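Local coordinates for protein agmatine ureohydrolase (Thermoplasma volcanium GSS1, PDB 3PZL) that probably hydrolyses agmatine to putrescine and urea at a dinuclear manganese site of the arginase type, at residues B[60-68]-B[283-291]; B[32-40]-B[106-115]. All blocks are in the same frame, centred on the assembly; numbering follows the deposited sequence.

Contact 1. Residues B[60-68]-B[283-291]; sequences SIRGAYVNL and SMLAAKLLQ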
ATOM      1  N   SER B  60      15.759  -7.828   2.187  1.00 42.13           N
ATOM      2  CA  SER B  60      15.468  -6.456   1.792  1.00 43.16           C
ATOM      3  C   SER B  60      16.687  -5.518   1.927  1.00 43.24           C
ATOM      4  O   SER B  60      16.857  -4.567   1.122  1.00 42.78           O
ATOM      5  CB  SER B  60      14.266  -5.895   2.538  1.00 43.82           C
ATOM      6  OG  SER B  60      14.515  -5.831   3.930  1.00 46.47           O
ATOM      7  N   ILE B  61      17.541  -5.802   2.913  1.00 42.28           N
ATOM      8  CA  ILE B  61      18.782  -5.068   3.045  1.00 42.79           C
ATOM      9  C   ILE B  61      19.709  -5.243   1.821  1.00 43.27           C
ATOM     10  O   ILE B  61      20.330  -4.301   1.351  1.00 43.97           O
ATOM     11  CB  ILE B  61      19.497  -5.365   4.403  1.00 43.05           C
ATOM     12  CG1 ILE B  61      18.726  -4.721   5.536  1.00 42.00           C
ATOM     13  CG2 ILE B  61      20.909  -4.811   4.452  1.00 39.84           C
ATOM     14  CD1 ILE B  61      19.034  -5.344   6.849  1.00 45.55           C
ATOM     15  N   ARG B  62      19.809  -6.453   1.314  1.00 43.74           N
ATOM     16  CA  ARG B  62      20.618  -6.701   0.126  1.00 43.57           C
ATOM     17  C   ARG B  62      20.053  -5.931  -1.074  1.00 43.92           C
ATOM     18  O   ARG B  62      20.776  -5.498  -1.952  1.00 44.23           O
ATOM     19  CB  ARG B  62      20.646  -8.209  -0.185  1.00 43.46           C
ATOM     20  CG  ARG B  62      21.252  -9.076   0.903  1.00 43.71           C
ATOM     21  CD  ARG B  62      21.341 -10.574   0.525  1.00 44.15           C
ATOM     22  NE  ARG B  62      22.032 -11.332   1.580  1.00 47.01           N
ATOM     23  CZ  ARG B  62      21.439 -12.001   2.583  1.00 47.33           C
ATOM     24  NH1 ARG B  62      20.114 -12.045   2.708  1.00 45.02           N
ATOM     25  NH2 ARG B  62      22.191 -12.613   3.494  1.00 47.55           N
ATOM     26  N   GLY B  63      18.737  -5.774  -1.105  1.00 44.65           N
ATOM     27  CA  GLY B  63      18.087  -5.095  -2.205  1.00 45.02           C
ATOM     28  C   GLY B  63      18.278  -3.601  -2.191  1.00 45.38           C
ATOM     29  O   GLY B  63      18.426  -3.012  -3.260  1.00 46.98           O
ATOM     30  N   ALA B  64      18.261  -2.990  -0.998  1.00 44.76           N
ATOM     31  CA  ALA B  64      18.478  -1.549  -0.850  1.00 43.69           C
ATOM     32  C   ALA B  64      19.936  -1.181  -1.086  1.00 45.02           C
ATOM     33  O   ALA B  64      20.241  -0.047  -1.504  1.00 45.72           O
ATOM     34  CB  ALA B  64      18.095  -1.137   0.494  1.00 43.82           C
ATOM     35  N   TYR B  65      20.852  -2.124  -0.826  1.00 44.58           N
ATOM     36  CA  TYR B  65      22.246  -1.788  -0.887  1.00 44.57           C
ATOM     37  C   TYR B  65      22.624  -1.312  -2.283  1.00 44.75           C
ATOM     38  O   TYR B  65      23.525  -0.504  -2.427  1.00 45.79           O
ATOM     39  CB  TYR B  65      23.107  -2.956  -0.479  1.00 45.09           C
ATOM     40  CG  TYR B  65      24.542  -2.579  -0.150  1.00 45.74           C
ATOM     41  CD1 TYR B  65      24.962  -2.382   1.181  1.00 46.60           C
ATOM     42  CD2 TYR B  65      25.473  -2.440  -1.149  1.00 46.84           C
ATOM     43  CE1 TYR B  65      26.281  -2.052   1.486  1.00 48.16           C
ATOM     44  CE2 TYR B  65      26.796  -2.115  -0.860  1.00 51.58           C
ATOM     45  CZ  TYR B  65      27.194  -1.914   0.449  1.00 49.24           C
ATOM     46  OH  TYR B  65      28.502  -1.591   0.667  1.00 48.21           O
ATOM     47  N   VAL B  66      21.913  -1.774  -3.299  1.00 43.99           N
ATOM     48  CA  VAL B  66      22.223  -1.411  -4.668  1.00 44.49           C
ATOM     49  C   VAL B  66      22.159   0.105  -4.878  1.00 44.79           C
ATOM     50  O   VAL B  66      22.932   0.658  -5.670  1.00 45.10           O
ATOM     51  CB  VAL B  66      21.332  -2.197  -5.734  1.00 45.08           C
ATOM     52  CG1 VAL B  66      21.507  -3.716  -5.598  1.00 41.69           C
ATOM     53  CG2 VAL B  66      19.855  -1.848  -5.616  1.00 46.83           C
ATOM     54  N   ASN B  67      21.269   0.770  -4.134  1.00 44.67           N
ATOM     55  CA  ASN B  67      21.170   2.232  -4.166  1.00 44.82           C
ATOM     56  C   ASN B  67      22.354   2.995  -3.534  1.00 45.28           C
ATOM     57  O   ASN B  67      22.513   4.203  -3.760  1.00 45.88           O
ATOM     58  CB  ASN B  67      19.848   2.707  -3.574  1.00 44.14           C
ATOM     59  CG  ASN B  67      19.580   4.161  -3.871  1.00 46.18           C
ATOM     60  OD1 ASN B  67      19.818   4.633  -5.003  1.00 48.34           O
ATOM     61  ND2 ASN B  67      19.119   4.908  -2.855  1.00 46.37           N
ATOM     62  N   LEU B  68      23.203   2.299  -2.778  1.00 45.25           N
ATOM     63  CA  LEU B  68      24.321   2.943  -2.097  1.00 45.10           C
ATOM     64  C   LEU B  68      25.571   2.906  -2.946  1.00 46.40           C
ATOM     65  O   LEU B  68      25.765   1.978  -3.736  1.00 47.59           O
ATOM     66  CB  LEU B  68      24.606   2.254  -0.747  1.00 44.81           C
ATOM     67  CG  LEU B  68      23.488   2.215   0.287  1.00 43.13           C
ATOM     68  CD1 LEU B  68      23.788   1.232   1.352  1.00 41.48           C
ATOM     69  CD2 LEU B  68      23.187   3.583   0.889  1.00 43.75           C
ATOM     70  N   SER B 283      14.978  -0.295   5.465  1.00 44.46           N
ATOM     71  CA  SER B 283      16.085  -1.156   5.073  1.00 44.48           C
ATOM     72  C   SER B 283      17.222  -0.360   4.444  1.00 44.32           C
ATOM     73  O   SER B 283      18.351  -0.825   4.369  1.00 44.23           O
ATOM     74  CB  SER B 283      15.607  -2.272   4.150  1.00 44.30           C
ATOM     75  OG  SER B 283      14.976  -1.707   3.037  1.00 46.69           O
HETATM   76  N   MSE B 284      16.923   0.847   4.003  1.00 44.29           N
HETATM   77  CA  MSE B 284      17.936   1.706   3.446  1.00 44.45           C
HETATM   78  C   MSE B 284      18.770   2.306   4.580  1.00 44.57           C
HETATM   79  O   MSE B 284      19.988   2.427   4.485  1.00 44.96           O
HETATM   80  CB  MSE B 284      17.304   2.808   2.633  1.00 44.50           C
HETATM   81  CG  MSE B 284      18.304   3.598   1.823  1.00 48.86           C
HETATM   82 SE   MSE B 284      19.145   2.443   0.439  1.00 61.99          SE
HETATM   83  CE  MSE B 284      20.142   3.826  -0.495  1.00 59.25           C
ATOM     84  N   LEU B 285      18.117   2.704   5.656  1.00 44.26           N
ATOM     85  CA  LEU B 285      18.852   3.147   6.826  1.00 43.15           C
ATOM     86  C   LEU B 285      19.637   1.952   7.374  1.00 43.86           C
ATOM     87  O   LEU B 285      20.820   2.094   7.729  1.00 44.20           O
ATOM     88  CB  LEU B 285      17.907   3.689   7.888  1.00 42.69           C
ATOM     89  CG  LEU B 285      18.521   4.022   9.239  1.00 40.43           C
ATOM     90  CD1 LEU B 285      19.614   5.030   9.100  1.00 39.57           C
ATOM     91  CD2 LEU B 285      17.462   4.576  10.073  1.00 39.23           C
ATOM     92  N   ALA B 286      19.007   0.777   7.443  1.00 42.76           N
ATOM     93  CA  ALA B 286      19.740  -0.397   7.924  1.00 42.49           C
ATOM     94  C   ALA B 286      21.025  -0.691   7.117  1.00 42.63           C
ATOM     95  O   ALA B 286      22.065  -1.011   7.691  1.00 42.55           O
ATOM     96  CB  ALA B 286      18.862  -1.589   7.974  1.00 42.57           C
ATOM     97  N   ALA B 287      20.961  -0.536   5.796  1.00 42.14           N
ATOM     98  CA  ALA B 287      22.122  -0.769   4.952  1.00 41.72           C
ATOM     99  C   ALA B 287      23.148   0.322   5.125  1.00 42.91           C
ATOM    100  O   ALA B 287      24.361   0.053   5.099  1.00 44.28           O
ATOM    101  CB  ALA B 287      21.732  -0.829   3.555  1.00 41.60           C
ATOM    102  N   LYS B 288      22.692   1.556   5.290  1.00 41.91           N
ATOM    103  CA  LYS B 288      23.614   2.655   5.526  1.00 42.12           C
ATOM    104  C   LYS B 288      24.375   2.487   6.860  1.00 42.25           C
ATOM    105  O   LYS B 288      25.583   2.622   6.943  1.00 41.30           O
ATOM    106  CB  LYS B 288      22.840   3.970   5.491  1.00 42.22           C
ATOM    107  CG  LYS B 288      23.670   5.169   5.380  1.00 44.15           C
ATOM    108  CD  LYS B 288      24.523   5.089   4.117  1.00 46.83           C
ATOM    109  CE  LYS B 288      25.784   5.878   4.300  1.00 46.57           C
ATOM    110  NZ  LYS B 288      26.416   6.134   2.968  1.00 48.70           N
ATOM    111  N   LEU B 289      23.649   2.141   7.908  1.00 43.75           N
ATOM    112  CA  LEU B 289      24.250   1.827   9.208  1.00 44.21           C
ATOM    113  C   LEU B 289      25.317   0.736   9.133  1.00 44.96           C
ATOM    114  O   LEU B 289      26.273   0.740   9.903  1.00 46.01           O
ATOM    115  CB  LEU B 289      23.166   1.423  10.199  1.00 43.87           C
ATOM    116  CG  LEU B 289      22.341   2.579  10.770  1.00 43.50           C
ATOM    117  CD1 LEU B 289      21.241   1.994  11.639  1.00 43.26           C
ATOM    118  CD2 LEU B 289      23.199   3.603  11.547  1.00 40.18           C
ATOM    119  N   LEU B 290      25.166  -0.194   8.198  1.00 45.31           N
ATOM    120  CA  LEU B 290      26.164  -1.253   8.035  1.00 45.26           C
ATOM    121  C   LEU B 290      27.387  -0.718   7.300  1.00 44.94           C
ATOM    122  O   LEU B 290      28.494  -1.165   7.542  1.00 44.87           O
ATOM    123  CB  LEU B 290      25.551  -2.451   7.291  1.00 45.69           C
ATOM    124  CG  LEU B 290      26.466  -3.313   6.442  1.00 45.95           C
ATOM    125  CD1 LEU B 290      27.278  -4.154   7.373  1.00 48.87           C
ATOM    126  CD2 LEU B 290      25.624  -4.157   5.531  1.00 47.84           C
ATOM    127  N   GLN B 291      27.182   0.231   6.395  1.00 44.25           N
ATOM    128  CA  GLN B 291      28.297   0.848   5.716  1.00 44.69           C
ATOM    129  C   GLN B 291      29.083   1.626   6.734  1.00 45.31           C
ATOM    130  O   GLN B 291      30.312   1.542   6.786  1.00 45.77           O
ATOM    131  CB  GLN B 291      27.822   1.798   4.621  1.00 44.30           C
ATOM    132  CG  GLN B 291      27.420   1.116   3.337  1.00 45.08           C
ATOM    133  CD  GLN B 291      27.502   2.048   2.148  1.00 46.70           C
ATOM    134  OE1 GLN B 291      27.166   3.248   2.229  1.00 44.65           O
ATOM    135  NE2 GLN B 291      27.957   1.505   1.027  1.00 48.13           N
TER
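Leu68, Ile61 and Tyr65 converge on the small side chain of Ala287 in the three-layer alpha/beta arginase fold, where helical segments 60-65 and 283-291 cross at -78° and Leu68 ends the turn that follows. Leu68 CD1 comes within 3.7 Å of Ala287 CB, and one residue earlier in helix 281-303 Ala286 CB meets Ile61 CD1 at 3.9 Å. The alanines and Ser283, all small, are consistent with the close approach of the two segment axes, 8.3 Å. Met284, present as selenomethionine, bends at chi2 (65°), which lays SE beside Ala64, 3.7 Å from its CB. Behind this apolar layer Ile61 reaches Leu120 and Ala286 reaches Ile270, both on strands of the central parallel sheet, while on the outer side Phe247 of a second subunit packs on Lys288. A polar chain closes the far end. Lys288 NZ, salt-bridged to Glu72, donates to Gln291 OE1 at 3.1 Å, almost straight in line with the carbonyl. The Gln291 amide is thereby held from its oxygen as well as its nitrogen, which is hydrogen-bonded to Glu69 O. Perpendicular to the Tyr65 ring, whose hydroxyl is also hydrogen-bonded to Asp27, this amide sends an in-plane N-H from Gln291 NE2 to Tyr65 OH, 3.2 Å away and nearly straight at 169°.

Contact 2. Residues B[32-40]-B[106-115]; sequences YEEAKYVVF and VVSAVMSDGK
Lys115 lies across the face of Tyr32 and then pushes its ammonium group past the ring into a turn of backbone carbonyls. Its CE sits 3.7 Å from the centroid of the Tyr32 ring, a CH-pi contact centred over the face; NZ is farther off and adds at most a weak cation-pi attraction. A bend at chi4 (39°) swings NZ off the line of the aliphatic chain and toward the type I turn Tyr32-Ala35. There it donates to Ala35 O at 2.9 Å, in the carbonyl plane with a C=O...N angle of 153°, and to Glu33 O at 3.2 Å from well above that carbonyl's plane. The Tyr32 hydroxyl meanwhile donates to Asp113 OD2 at 2.6 Å, on the anti side and somewhat out of the plane of a carboxylate turned well away from the ring plane, and Val110 CG2 touches Tyr32 CE1 at 3.9 Å. An alanine in place of Tyr32 would probably leave Asp113 without its hydroxyl partner and the methylenes of Lys115 without the aromatic face beneath them. Asp113 and Lys115 flank Gly114, the C-prime residue of the Schellman motif that ends helix 96-112. This helix belongs to the beta-alpha-beta crossover from strand 84-90 to strand 116-121 and packs over the intervening strand 37-42, segment 106-112 running nearly antiparallel to 37-40 (163°). Val38 meets Val110, and farther along Val106 CG1 lies over one face of Phe40, 4.0 Å from its CZ; Phe20 of a third subunit meets the same phenylalanine. The chemistry is thus divided: hydrocarbon joins strand to helix, whereas the positive charge of Lys115 is probably stabilised by carbonyl dipoles of the 32-35 turn, and the negative charge of Asp113 by a tyrosine hydroxyl.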
ATOM      1  N   TYR B  32      34.833 -16.297   2.276  1.00 65.39           N
ATOM      2  CA  TYR B  32      34.996 -16.228   3.717  1.00 65.93           C
ATOM      3  C   TYR B  32      36.448 -16.110   4.158  1.00 67.09           C
ATOM      4  O   TYR B  32      36.796 -15.239   4.954  1.00 66.75           O
ATOM      5  CB  TYR B  32      34.379 -17.440   4.395  1.00 66.15           C
ATOM      6  CG  TYR B  32      34.629 -17.483   5.902  1.00 66.37           C
ATOM      7  CD1 TYR B  32      34.007 -16.568   6.764  1.00 64.92           C
ATOM      8  CD2 TYR B  32      35.490 -18.427   6.459  1.00 65.31           C
ATOM      9  CE1 TYR B  32      34.227 -16.609   8.133  1.00 64.15           C
ATOM     10  CE2 TYR B  32      35.717 -18.474   7.828  1.00 64.80           C
ATOM     11  CZ  TYR B  32      35.086 -17.564   8.660  1.00 64.64           C
ATOM     12  OH  TYR B  32      35.304 -17.598  10.021  1.00 63.42           O
ATOM     13  N   GLU B  33      37.287 -16.986   3.632  1.00 68.78           N
ATOM     14  CA  GLU B  33      38.690 -17.066   4.023  1.00 70.66           C
ATOM     15  C   GLU B  33      39.461 -15.751   3.882  1.00 70.18           C
ATOM     16  O   GLU B  33      40.262 -15.401   4.745  1.00 70.24           O
ATOM     17  CB  GLU B  33      39.364 -18.168   3.229  1.00 71.81           C
ATOM     18  CG  GLU B  33      38.397 -19.313   2.918  1.00 75.97           C
ATOM     19  CD  GLU B  33      39.136 -20.512   2.405  1.00 87.04           C
ATOM     20  OE1 GLU B  33      39.876 -20.376   1.387  1.00 87.61           O
ATOM     21  OE2 GLU B  33      38.995 -21.595   3.034  1.00 91.27           O
ATOM     22  N   GLU B  34      39.196 -15.025   2.803  1.00 70.05           N
ATOM     23  CA  GLU B  34      39.835 -13.755   2.540  1.00 69.94           C
ATOM     24  C   GLU B  34      39.024 -12.575   3.085  1.00 68.20           C
ATOM     25  O   GLU B  34      39.304 -11.429   2.748  1.00 68.74           O
ATOM     26  CB  GLU B  34      39.987 -13.573   1.035  1.00 70.94           C
ATOM     27  CG  GLU B  34      40.497 -14.796   0.280  1.00 77.14           C
ATOM     28  CD  GLU B  34      40.893 -14.453  -1.160  1.00 86.01           C
ATOM     29  OE1 GLU B  34      40.261 -13.512  -1.725  1.00 84.25           O
ATOM     30  OE2 GLU B  34      41.836 -15.112  -1.719  1.00 87.51           O
ATOM     31  N   ALA B  35      38.025 -12.825   3.926  1.00 66.30           N
ATOM     32  CA  ALA B  35      37.181 -11.726   4.391  1.00 63.94           C
ATOM     33  C   ALA B  35      37.505 -11.248   5.798  1.00 62.79           C
ATOM     34  O   ALA B  35      37.806 -12.071   6.672  1.00 62.72           O
ATOM     35  CB  ALA B  35      35.737 -12.135   4.307  1.00 63.75           C
ATOM     36  N   LYS B  36      37.430  -9.931   6.018  1.00 61.04           N
ATOM     37  CA  LYS B  36      37.591  -9.344   7.369  1.00 60.57           C
ATOM     38  C   LYS B  36      36.229  -9.233   7.995  1.00 59.21           C
ATOM     39  O   LYS B  36      36.046  -9.484   9.195  1.00 58.88           O
ATOM     40  CB  LYS B  36      38.211  -7.934   7.354  1.00 60.85           C
ATOM     41  CG  LYS B  36      39.614  -7.777   6.722  1.00 63.30           C
ATOM     42  CD  LYS B  36      40.165  -6.391   7.010  1.00 65.73           C
ATOM     43  CE  LYS B  36      41.239  -5.948   6.007  1.00 69.24           C
ATOM     44  NZ  LYS B  36      41.514  -4.466   6.163  1.00 67.45           N
ATOM     45  N   TYR B  37      35.272  -8.835   7.164  1.00 58.09           N
ATOM     46  CA  TYR B  37      33.882  -8.645   7.598  1.00 57.09           C
ATOM     47  C   TYR B  37      32.954  -9.683   6.941  1.00 56.20           C
ATOM     48  O   TYR B  37      32.870  -9.799   5.723  1.00 56.06           O
ATOM     49  CB  TYR B  37      33.406  -7.215   7.303  1.00 56.21           C
ATOM     50  CG  TYR B  37      34.250  -6.128   7.917  1.00 56.53           C
ATOM     51  CD1 TYR B  37      34.043  -5.727   9.241  1.00 57.56           C
ATOM     52  CD2 TYR B  37      35.238  -5.486   7.182  1.00 54.95           C
ATOM     53  CE1 TYR B  37      34.804  -4.711   9.812  1.00 56.28           C
ATOM     54  CE2 TYR B  37      36.007  -4.470   7.745  1.00 54.28           C
ATOM     55  CZ  TYR B  37      35.781  -4.091   9.058  1.00 55.61           C
ATOM     56  OH  TYR B  37      36.528  -3.095   9.653  1.00 56.89           O
ATOM     57  N   VAL B  38      32.267 -10.444   7.770  1.00 55.08           N
ATOM     58  CA  VAL B  38      31.461 -11.511   7.276  1.00 53.71           C
ATOM     59  C   VAL B  38      30.005 -11.242   7.638  1.00 52.79           C
ATOM     60  O   VAL B  38      29.599 -11.289   8.809  1.00 51.69           O
ATOM     61  CB  VAL B  38      31.946 -12.835   7.850  1.00 54.31           C
ATOM     62  CG1 VAL B  38      31.151 -13.976   7.274  1.00 54.55           C
ATOM     63  CG2 VAL B  38      33.400 -13.007   7.533  1.00 54.22           C
ATOM     64  N   VAL B  39      29.238 -10.940   6.600  1.00 52.09           N
ATOM     65  CA  VAL B  39      27.840 -10.559   6.709  1.00 51.33           C
ATOM     66  C   VAL B  39      27.006 -11.790   6.457  1.00 51.59           C
ATOM     67  O   VAL B  39      27.252 -12.523   5.491  1.00 52.22           O
ATOM     68  CB  VAL B  39      27.485  -9.499   5.650  1.00 50.80           C
ATOM     69  CG1 VAL B  39      25.990  -9.389   5.475  1.00 50.76           C
ATOM     70  CG2 VAL B  39      28.106  -8.170   6.013  1.00 48.91           C
ATOM     71  N   PHE B  40      26.029 -12.020   7.329  1.00 50.98           N
ATOM     72  CA  PHE B  40      25.155 -13.164   7.201  1.00 51.21           C
ATOM     73  C   PHE B  40      23.771 -12.897   7.772  1.00 50.77           C
ATOM     74  O   PHE B  40      23.612 -12.158   8.734  1.00 49.69           O
ATOM     75  CB  PHE B  40      25.786 -14.428   7.824  1.00 52.40           C
ATOM     76  CG  PHE B  40      26.073 -14.313   9.294  1.00 52.11           C
ATOM     77  CD1 PHE B  40      27.300 -13.858   9.743  1.00 51.26           C
ATOM     78  CD2 PHE B  40      25.106 -14.668  10.229  1.00 51.15           C
ATOM     79  CE1 PHE B  40      27.552 -13.746  11.104  1.00 50.77           C
ATOM     80  CE2 PHE B  40      25.360 -14.567  11.573  1.00 50.41           C
ATOM     81  CZ  PHE B  40      26.580 -14.110  12.014  1.00 50.43           C
ATOM     82  N   VAL B 106      28.339 -20.021  14.890  1.00 64.55           N
ATOM     83  CA  VAL B 106      28.727 -19.186  13.776  1.00 63.75           C
ATOM     84  C   VAL B 106      29.497 -17.951  14.259  1.00 63.51           C
ATOM     85  O   VAL B 106      30.495 -17.551  13.638  1.00 63.79           O
ATOM     86  CB  VAL B 106      27.503 -18.797  12.946  1.00 63.40           C
ATOM     87  CG1 VAL B 106      27.919 -17.910  11.787  1.00 62.57           C
ATOM     88  CG2 VAL B 106      26.757 -20.068  12.451  1.00 62.80           C
ATOM     89  N   VAL B 107      29.051 -17.369  15.374  1.00 62.81           N
ATOM     90  CA  VAL B 107      29.743 -16.230  15.979  1.00 62.25           C
ATOM     91  C   VAL B 107      31.139 -16.605  16.537  1.00 62.99           C
ATOM     92  O   VAL B 107      32.144 -15.966  16.165  1.00 62.38           O
ATOM     93  CB  VAL B 107      28.834 -15.501  17.011  1.00 61.82           C
ATOM     94  CG1 VAL B 107      29.589 -14.474  17.790  1.00 61.48           C
ATOM     95  CG2 VAL B 107      27.701 -14.797  16.286  1.00 61.52           C
ATOM     96  N   SER B 108      31.195 -17.637  17.399  1.00 63.42           N
ATOM     97  CA  SER B 108      32.474 -18.193  17.905  1.00 64.04           C
ATOM     98  C   SER B 108      33.443 -18.417  16.768  1.00 63.71           C
ATOM     99  O   SER B 108      34.541 -17.851  16.769  1.00 64.21           O
ATOM    100  CB  SER B 108      32.296 -19.529  18.634  1.00 64.68           C
ATOM    101  OG  SER B 108      31.730 -19.375  19.925  1.00 66.83           O
ATOM    102  N   ALA B 109      33.013 -19.224  15.794  1.00 63.18           N
ATOM    103  CA  ALA B 109      33.831 -19.596  14.639  1.00 62.77           C
ATOM    104  C   ALA B 109      34.464 -18.369  13.972  1.00 62.30           C
ATOM    105  O   ALA B 109      35.689 -18.300  13.827  1.00 62.24           O
ATOM    106  CB  ALA B 109      33.013 -20.399  13.655  1.00 62.04           C
ATOM    107  N   VAL B 110      33.630 -17.389  13.615  1.00 61.41           N
ATOM    108  CA  VAL B 110      34.094 -16.214  12.885  1.00 60.97           C
ATOM    109  C   VAL B 110      35.041 -15.354  13.732  1.00 61.70           C
ATOM    110  O   VAL B 110      35.983 -14.761  13.217  1.00 61.76           O
ATOM    111  CB  VAL B 110      32.887 -15.402  12.355  1.00 60.07           C
ATOM    112  CG1 VAL B 110      33.308 -14.088  11.702  1.00 57.50           C
ATOM    113  CG2 VAL B 110      32.107 -16.244  11.385  1.00 59.14           C
HETATM  114  N   MSE B 111      34.805 -15.303  15.033  1.00 62.76           N
HETATM  115  CA  MSE B 111      35.702 -14.589  15.913  1.00 64.21           C
HETATM  116  C   MSE B 111      37.062 -15.311  16.084  1.00 64.60           C
HETATM  117  O   MSE B 111      38.111 -14.674  15.976  1.00 64.66           O
HETATM  118  CB  MSE B 111      35.005 -14.278  17.233  1.00 64.91           C
HETATM  119  CG  MSE B 111      33.815 -13.322  17.049  1.00 69.77           C
HETATM  120 SE   MSE B 111      32.984 -12.541  18.683  1.00 85.67          SE
HETATM  121  CE  MSE B 111      32.669 -14.155  19.693  1.00 80.33           C
ATOM    122  N   SER B 112      37.053 -16.630  16.300  1.00 64.88           N
ATOM    123  CA  SER B 112      38.304 -17.433  16.274  1.00 65.11           C
ATOM    124  C   SER B 112      39.251 -17.085  15.121  1.00 64.53           C
ATOM    125  O   SER B 112      40.466 -17.109  15.287  1.00 65.63           O
ATOM    126  CB  SER B 112      38.007 -18.926  16.149  1.00 65.45           C
ATOM    127  OG  SER B 112      37.000 -19.340  17.027  1.00 66.47           O
ATOM    128  N   ASP B 113      38.697 -16.786  13.954  1.00 62.84           N
ATOM    129  CA  ASP B 113      39.492 -16.567  12.773  1.00 62.31           C
ATOM    130  C   ASP B 113      39.850 -15.117  12.640  1.00 60.87           C
ATOM    131  O   ASP B 113      40.359 -14.694  11.598  1.00 60.67           O
ATOM    132  CB  ASP B 113      38.736 -17.043  11.531  1.00 62.86           C
ATOM    133  CG  ASP B 113      38.324 -18.505  11.633  1.00 65.18           C
ATOM    134  OD1 ASP B 113      38.902 -19.231  12.497  1.00 69.30           O
ATOM    135  OD2 ASP B 113      37.423 -18.920  10.874  1.00 64.04           O
ATOM    136  N   GLY B 114      39.573 -14.360  13.700  1.00 59.68           N
ATOM    137  CA  GLY B 114      39.863 -12.926  13.758  1.00 58.50           C
ATOM    138  C   GLY B 114      39.063 -12.109  12.765  1.00 57.11           C
ATOM    139  O   GLY B 114      39.478 -11.031  12.343  1.00 56.14           O
ATOM    140  N   LYS B 115      37.921 -12.655  12.376  1.00 56.55           N
ATOM    141  CA  LYS B 115      37.026 -12.006  11.456  1.00 55.43           C
ATOM    142  C   LYS B 115      35.991 -11.264  12.263  1.00 54.62           C
ATOM    143  O   LYS B 115      35.875 -11.477  13.461  1.00 55.19           O
ATOM    144  CB  LYS B 115      36.376 -13.056  10.556  1.00 55.69           C
ATOM    145  CG  LYS B 115      37.243 -13.478   9.416  1.00 55.54           C
ATOM    146  CD  LYS B 115      37.016 -14.904   9.030  1.00 55.47           C
ATOM    147  CE  LYS B 115      37.687 -15.219   7.715  1.00 55.36           C
ATOM    148  NZ  LYS B 115      39.017 -14.565   7.566  1.00 56.67           N
TER

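In the fold
Contacts 1 and 2 have centres 21 Å apart and do not touch, although their nearest atoms approach to about 4 Å. They flank opposite faces of the parallel sheet: from strand 37-42, Val38 and Phe40 point to the helix of contact 2, whereas Tyr37 reaches Phe293 and Ile294, farther along the helix 281-303 that supplies contact 1. Strand 37-42 and helix 57-65 are successive elements, so the first segments of both contacts follow each other in the chain. Contact 1 is nearer the dinuclear manganese site, the side chain of Ala286 lying about 11 Å from that of the metal ligand Asp229; contact 2 is remote from it.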